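Local coordinates for N-acetyl-L-2,4-diaminobutyric acid deacetylase (PDB 6TWL), which probably removes the acetyl group from N-acetyl-L-2,4-diaminobutyric acid with the help of zinc, a step in the breakdown of the stress protectant ectoine, at residues A[248-253]-A[306-311]; A[259-264]-A[297-302]. One frame throughout, in Å; residues are numbered along the deposited sequence.

Contact 1 (A[248-253]-A[306-311])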
loop_
_atom_site.group_PDB
_atom_site.type_symbol
_atom_site.label_atom_id
_atom_site.label_comp_id
_atom_site.label_asym_id
_atom_site.label_seq_id
_atom_site.Cartn_x
_atom_site.Cartn_y
_atom_site.Cartn_z
ATOM N N VAL A 248 -6.098 15.964 -6.505
ATOM C CA VAL A 248 -7.349 15.726 -7.215
ATOM C C VAL A 248 -8.078 14.598 -6.503
ATOM O O VAL A 248 -7.533 13.499 -6.347
ATOM C CB VAL A 248 -7.110 15.385 -8.693
ATOM C CG1 VAL A 248 -8.417 14.996 -9.363
ATOM C CG2 VAL A 248 -6.471 16.567 -9.408
ATOM N N ASN A 249 -9.306 14.869 -6.070
ATOM C CA ASN A 249 -10.076 13.909 -5.292
ATOM C C ASN A 249 -10.921 13.045 -6.217
ATOM O O ASN A 249 -11.658 13.561 -7.064
ATOM C CB ASN A 249 -10.948 14.630 -4.267
ATOM C CG ASN A 249 -10.165 15.052 -3.038
ATOM O OD1 ASN A 249 -10.016 14.283 -2.087
ATOM N ND2 ASN A 249 -9.644 16.273 -3.057
ATOM N N LEU A 250 -10.810 11.730 -6.047
ATOM C CA LEU A 250 -11.416 10.765 -6.948
ATOM C C LEU A 250 -12.165 9.704 -6.158
ATOM O O LEU A 250 -11.834 9.409 -5.006
ATOM C CB LEU A 250 -10.364 10.086 -7.832
ATOM C CG LEU A 250 -9.434 11.016 -8.608
ATOM C CD1 LEU A 250 -8.166 10.280 -8.989
ATOM C CD2 LEU A 250 -10.136 11.560 -9.842
ATOM N N THR A 251 -13.186 9.138 -6.796
ATOM C CA THR A 251 -13.939 8.016 -6.261
ATOM C C THR A 251 -14.088 6.962 -7.347
ATOM O O THR A 251 -14.103 7.275 -8.541
ATOM C CB THR A 251 -15.334 8.439 -5.763
ATOM O OG1 THR A 251 -16.162 8.775 -6.882
ATOM C CG2 THR A 251 -15.243 9.638 -4.826
ATOM N N MET A 252 -14.189 5.701 -6.920
ATOM C CA MET A 252 -14.486 4.574 -7.801
ATOM C C MET A 252 -15.803 3.975 -7.322
ATOM O O MET A 252 -15.815 2.964 -6.604
ATOM C CB MET A 252 -13.364 3.540 -7.796
ATOM C CG MET A 252 -12.115 3.953 -8.556
ATOM S SD MET A 252 -10.658 3.153 -7.866
ATOM C CE MET A 252 -11.312 1.521 -7.545
ATOM N N PRO A 253 -16.935 4.570 -7.705
ATOM C CA PRO A 253 -18.221 4.205 -7.103
ATOM C C PRO A 253 -18.928 3.018 -7.733
ATOM O O PRO A 253 -19.942 2.567 -7.182
ATOM C CB PRO A 253 -19.049 5.480 -7.312
ATOM C CG PRO A 253 -18.535 6.028 -8.609
ATOM C CD PRO A 253 -17.069 5.667 -8.678
ATOM N N LEU A 306 -11.101 10.345 -14.919
ATOM C CA LEU A 306 -9.668 10.342 -15.176
ATOM C C LEU A 306 -9.154 8.911 -15.190
ATOM O O LEU A 306 -9.505 8.110 -14.318
ATOM C CB LEU A 306 -8.912 11.144 -14.110
ATOM C CG LEU A 306 -9.233 12.631 -13.960
ATOM C CD1 LEU A 306 -8.280 13.281 -12.972
ATOM C CD2 LEU A 306 -9.165 13.332 -15.297
ATOM N N VAL A 307 -8.318 8.589 -16.175
ATOM C CA VAL A 307 -7.657 7.286 -16.196
ATOM C C VAL A 307 -6.651 7.260 -15.050
ATOM O O VAL A 307 -5.671 8.011 -15.054
ATOM C CB VAL A 307 -6.979 7.010 -17.543
ATOM C CG1 VAL A 307 -6.730 5.515 -17.713
ATOM C CG2 VAL A 307 -7.830 7.539 -18.680
ATOM N N ILE A 308 -6.896 6.406 -14.060
ATOM C CA ILE A 308 -6.052 6.328 -12.873
ATOM C C ILE A 308 -5.223 5.057 -12.826
ATOM O O ILE A 308 -4.313 4.959 -11.986
ATOM C CB ILE A 308 -6.886 6.464 -11.583
ATOM C CG1 ILE A 308 -7.952 5.367 -11.520
ATOM C CG2 ILE A 308 -7.544 7.829 -11.526
ATOM C CD1 ILE A 308 -8.424 5.055 -10.116
ATOM N N SER A 309 -5.501 4.085 -13.691
ATOM C CA SER A 309 -4.741 2.848 -13.743
ATOM C C SER A 309 -4.798 2.296 -15.159
ATOM O O SER A 309 -5.760 2.538 -15.893
ATOM C CB SER A 309 -5.275 1.809 -12.755
ATOM O OG SER A 309 -4.348 0.752 -12.586
ATOM N N ARG A 310 -3.759 1.554 -15.533
ATOM C CA ARG A 310 -3.681 0.979 -16.868
ATOM C C ARG A 310 -2.852 -0.294 -16.827
ATOM O O ARG A 310 -1.939 -0.432 -16.009
ATOM C CB ARG A 310 -3.069 1.963 -17.873
ATOM C CG ARG A 310 -1.706 2.506 -17.468
ATOM C CD ARG A 310 -0.850 2.849 -18.681
ATOM N NE ARG A 310 -0.612 1.687 -19.534
ATOM C CZ ARG A 310 0.378 1.598 -20.417
ATOM N NH1 ARG A 310 1.231 2.602 -20.567
ATOM N NH2 ARG A 310 0.517 0.502 -21.149
ATOM N N HIS A 311 -3.188 -1.229 -17.714
ATOM C CA HIS A 311 -2.328 -2.382 -17.947
ATOM C C HIS A 311 -0.947 -1.913 -18.383
ATOM O O HIS A 311 -0.812 -1.098 -19.300
ATOM C CB HIS A 311 -2.943 -3.289 -19.013
ATOM C CG HIS A 311 -2.181 -4.557 -19.247
ATOM N ND1 HIS A 311 -2.272 -5.645 -18.407
ATOM C CD2 HIS A 311 -1.326 -4.914 -20.234
ATOM C CE1 HIS A 311 -1.501 -6.616 -18.863
ATOM N NE2 HIS A 311 -0.916 -6.198 -19.972
#

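Contact 2 (A[259-264]-A[297-302])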
loop_
_atom_site.group_PDB
_atom_site.type_symbol
_atom_site.label_atom_id
_atom_site.label_comp_id
_atom_site.label_asym_id
_atom_site.label_seq_id
_atom_site.Cartn_x
_atom_site.Cartn_y
_atom_site.Cartn_z
ATOM N N VAL A 259 -12.510 -1.707 -16.801
ATOM C CA VAL A 259 -12.637 -2.282 -18.134
ATOM C C VAL A 259 -11.671 -3.453 -18.221
ATOM O O VAL A 259 -10.457 -3.276 -18.070
ATOM C CB VAL A 259 -12.353 -1.248 -19.234
ATOM C CG1 VAL A 259 -12.238 -1.935 -20.586
ATOM C CG2 VAL A 259 -13.443 -0.191 -19.257
ATOM N N PHE A 260 -12.208 -4.644 -18.456
ATOM C CA PHE A 260 -11.407 -5.855 -18.492
ATOM C C PHE A 260 -11.247 -6.355 -19.921
ATOM O O PHE A 260 -12.149 -6.222 -20.753
ATOM C CB PHE A 260 -12.039 -6.935 -17.615
ATOM C CG PHE A 260 -12.113 -6.556 -16.167
ATOM C CD1 PHE A 260 -10.962 -6.503 -15.400
ATOM C CD2 PHE A 260 -13.321 -6.223 -15.580
ATOM C CE1 PHE A 260 -11.015 -6.144 -14.070
ATOM C CE2 PHE A 260 -13.380 -5.862 -14.249
ATOM C CZ PHE A 260 -12.224 -5.823 -13.493
ATOM N N SER A 261 -10.082 -6.931 -20.198
ATOM C CA SER A 261 -9.798 -7.456 -21.523
ATOM C C SER A 261 -10.489 -8.798 -21.713
ATOM O O SER A 261 -10.563 -9.613 -20.789
ATOM C CB SER A 261 -8.290 -7.606 -21.730
ATOM O OG SER A 261 -8.011 -8.302 -22.932
ATOM N N GLU A 262 -11.007 -9.018 -22.920
ATOM C CA GLU A 262 -11.689 -10.256 -23.268
ATOM C C GLU A 262 -10.861 -11.135 -24.197
ATOM O O GLU A 262 -11.388 -12.110 -24.745
ATOM C CB GLU A 262 -13.048 -9.946 -23.901
ATOM C CG GLU A 262 -13.994 -9.173 -22.990
ATOM C CD GLU A 262 -15.401 -9.082 -23.547
ATOM O OE1 GLU A 262 -15.547 -8.991 -24.785
ATOM O OE2 GLU A 262 -16.363 -9.102 -22.749
ATOM N N GLY A 263 -9.582 -10.818 -24.387
ATOM C CA GLY A 263 -8.729 -11.605 -25.262
ATOM C C GLY A 263 -7.274 -11.232 -25.073
ATOM O O GLY A 263 -6.939 -10.289 -24.352
ATOM N N ASP A 264 -6.409 -11.999 -25.738
ATOM C CA ASP A 264 -4.968 -11.787 -25.702
ATOM C C ASP A 264 -4.504 -11.026 -26.937
ATOM O O ASP A 264 -5.104 -11.121 -28.011
ATOM C CB ASP A 264 -4.207 -13.113 -25.626
ATOM C CG ASP A 264 -4.806 -14.084 -24.632
ATOM O OD1 ASP A 264 -5.449 -13.633 -23.659
ATOM O OD2 ASP A 264 -4.626 -15.306 -24.823
ATOM N N VAL A 297 -9.072 -5.224 -31.349
ATOM C CA VAL A 297 -10.203 -5.126 -30.434
ATOM C C VAL A 297 -10.112 -3.808 -29.679
ATOM O O VAL A 297 -9.059 -3.466 -29.125
ATOM C CB VAL A 297 -10.230 -6.321 -29.468
ATOM C CG1 VAL A 297 -11.370 -6.172 -28.474
ATOM C CG2 VAL A 297 -10.357 -7.625 -30.243
ATOM N N GLU A 298 -11.212 -3.064 -29.656
ATOM C CA GLU A 298 -11.266 -1.758 -29.018
ATOM C C GLU A 298 -11.881 -1.866 -27.629
ATOM O O GLU A 298 -12.830 -2.624 -27.414
ATOM C CB GLU A 298 -12.076 -0.774 -29.863
ATOM C CG GLU A 298 -11.416 -0.363 -31.165
ATOM C CD GLU A 298 -12.226 0.678 -31.908
ATOM O OE1 GLU A 298 -13.455 0.734 -31.692
ATOM O OE2 GLU A 298 -11.640 1.441 -32.703
ATOM N N TYR A 299 -11.343 -1.089 -26.691
ATOM C CA TYR A 299 -11.852 -1.040 -25.327
ATOM C C TYR A 299 -12.133 0.410 -24.971
ATOM O O TYR A 299 -11.231 1.252 -25.028
ATOM C CB TYR A 299 -10.861 -1.670 -24.347
ATOM C CG TYR A 299 -10.773 -3.165 -24.522
ATOM C CD1 TYR A 299 -11.727 -4.000 -23.960
ATOM C CD2 TYR A 299 -9.757 -3.739 -25.272
ATOM C CE1 TYR A 299 -11.665 -5.367 -24.125
ATOM C CE2 TYR A 299 -9.686 -5.108 -25.443
ATOM C CZ TYR A 299 -10.642 -5.916 -24.866
ATOM O OH TYR A 299 -10.577 -7.280 -25.032
ATOM N N ARG A 300 -13.380 0.698 -24.609
ATOM C CA ARG A 300 -13.850 2.063 -24.451
ATOM C C ARG A 300 -14.309 2.315 -23.021
ATOM O O ARG A 300 -14.720 1.393 -22.310
ATOM C CB ARG A 300 -14.983 2.364 -25.439
ATOM C CG ARG A 300 -14.493 2.459 -26.875
ATOM C CD ARG A 300 -15.619 2.640 -27.874
ATOM N NE ARG A 300 -15.105 2.602 -29.240
ATOM C CZ ARG A 300 -14.549 3.641 -29.858
ATOM N NH1 ARG A 300 -14.442 4.806 -29.233
ATOM N NH2 ARG A 300 -14.104 3.516 -31.099
ATOM N N ALA A 301 -14.229 3.578 -22.610
ATOM C CA ALA A 301 -14.580 3.954 -21.249
ATOM C C ALA A 301 -16.083 3.832 -21.029
ATOM O O ALA A 301 -16.883 4.259 -21.869
ATOM C CB ALA A 301 -14.119 5.381 -20.958
ATOM N N ARG A 302 -16.466 3.247 -19.896
ATOM C CA ARG A 302 -17.867 3.135 -19.518
ATOM C C ARG A 302 -18.328 4.261 -18.602
ATOM O O ARG A 302 -19.535 4.389 -18.365
ATOM C CB ARG A 302 -18.126 1.781 -18.843
ATOM C CG ARG A 302 -17.812 0.586 -19.732
ATOM C CD ARG A 302 -18.196 -0.728 -19.066
ATOM N NE ARG A 302 -19.612 -0.777 -18.705
ATOM C CZ ARG A 302 -20.604 -0.970 -19.570
ATOM N NH1 ARG A 302 -20.345 -1.138 -20.861
ATOM N NH2 ARG A 302 -21.859 -0.998 -19.144
#

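Contact 1 (A[248-253]-A[306-311])
L250 and I308 come closest here, at 3.6 Å between L250 CD1 and I308 CG2, the two side chains lying alongside but pointing oppositely. The other methyl of the leucine, CD2, meets L306 CD1 at 4.0 Å, where the two leucines cross at about a right angle. Each branch of L250 therefore has its own partner, a task for which a forked, wholly apolar side chain is well suited. L306 CD1 is shared in turn: V248 CG1 lies 4.0 Å from it, valine and leucine meeting tip to tip. At the other end of the row the sulfur of M252 rests 3.7 Å from I308 CD1. The methionine chain bends at its third torsion (chi3 40°), which turns CE aside from a straight course; the touch itself is made by SD.

I308 serves two neighbours because its branches part at CB. CG1 is flanked by both the backbone N and the carbonyl carbon (chi1 58°), while CG2 lies anti to the carbonyl carbon and is the branch that meets L250. No hydrogen bond joins the segments; the strands run 75° apart with axes 9.9 Å from each other, and the segments meet through side chains, with Y181 packing against V248, L250 and L306.

Further out, backbone bonds from V248 and L250 to S182 fix the first strand. I308 and S309 share V324 as partner, the mark of a classic bulge. Strand 248-251 is the last strand of the large mixed sheet beside strand 181-184, whereas 306-311 belongs to an antiparallel sheet, paired with strand 321-326, and the contact joins the two.

Contact 2 (A[259-264]-A[297-302])
Y299 CG lies anti to the carbonyl carbon (chi1 -70°), which sets the line from CB through the ring to a hydroxyl beside the turn after V259 and F260; the second torsion, -81°, sets only how the ring plane is turned about that line. There E262 N donates a nearly straight hydrogen bond to Y299 OH, 2.8 Å long with an angle of 168° at the hydrogen. Nearer the ring's root, V259 CG1, anti to its own backbone N, sits 4.0 Å from Y299 CD1, and the two side chains cross obliquely. V259 CG2 turns instead to R300 O at 3.7 Å. Tyrosine suits this place because its flank is apolar where valine packs and its tip is polar where the backbone needs an acceptor.

The segments come from two antiparallel sheets of the C-terminal beta region: strand 258-260 pairs with 321-326, and strand 297-300 edges the sheet next to 282-287. Y299 reaches across from the second to the first, also touching V322 and V286. A phenylalanine in its place would probably leave E262 N without this acceptor and the turn less firmly held. Within that turn, G263 N makes a weak hydrogen bond to S261 OG, 3.3 Å long. R302, beyond the strand, is held by a salt bridge to D256.

The centres of the two contacts are about 17 Å apart, and contact 2 falls within the chain between the two halves of contact 1. Strand 248-251 is followed by 258-260, and 297-300 by 305-311, so the chain order is 1, 2, 2, 1. Both contacts reach the antiparallel sheet that contains 258-260 and 305-311: contact 1 ties it to the large mixed sheet, contact 2 to the four-stranded one. The C-terminal beta region is thus joined to the catalytic mixed sheet through contact 1, where the I308 side chain is about 8 Å from that of E209, a zinc ligand in another entry of this protein, though no metal is bound here. Contact 2 lies farther out, away from the zinc site.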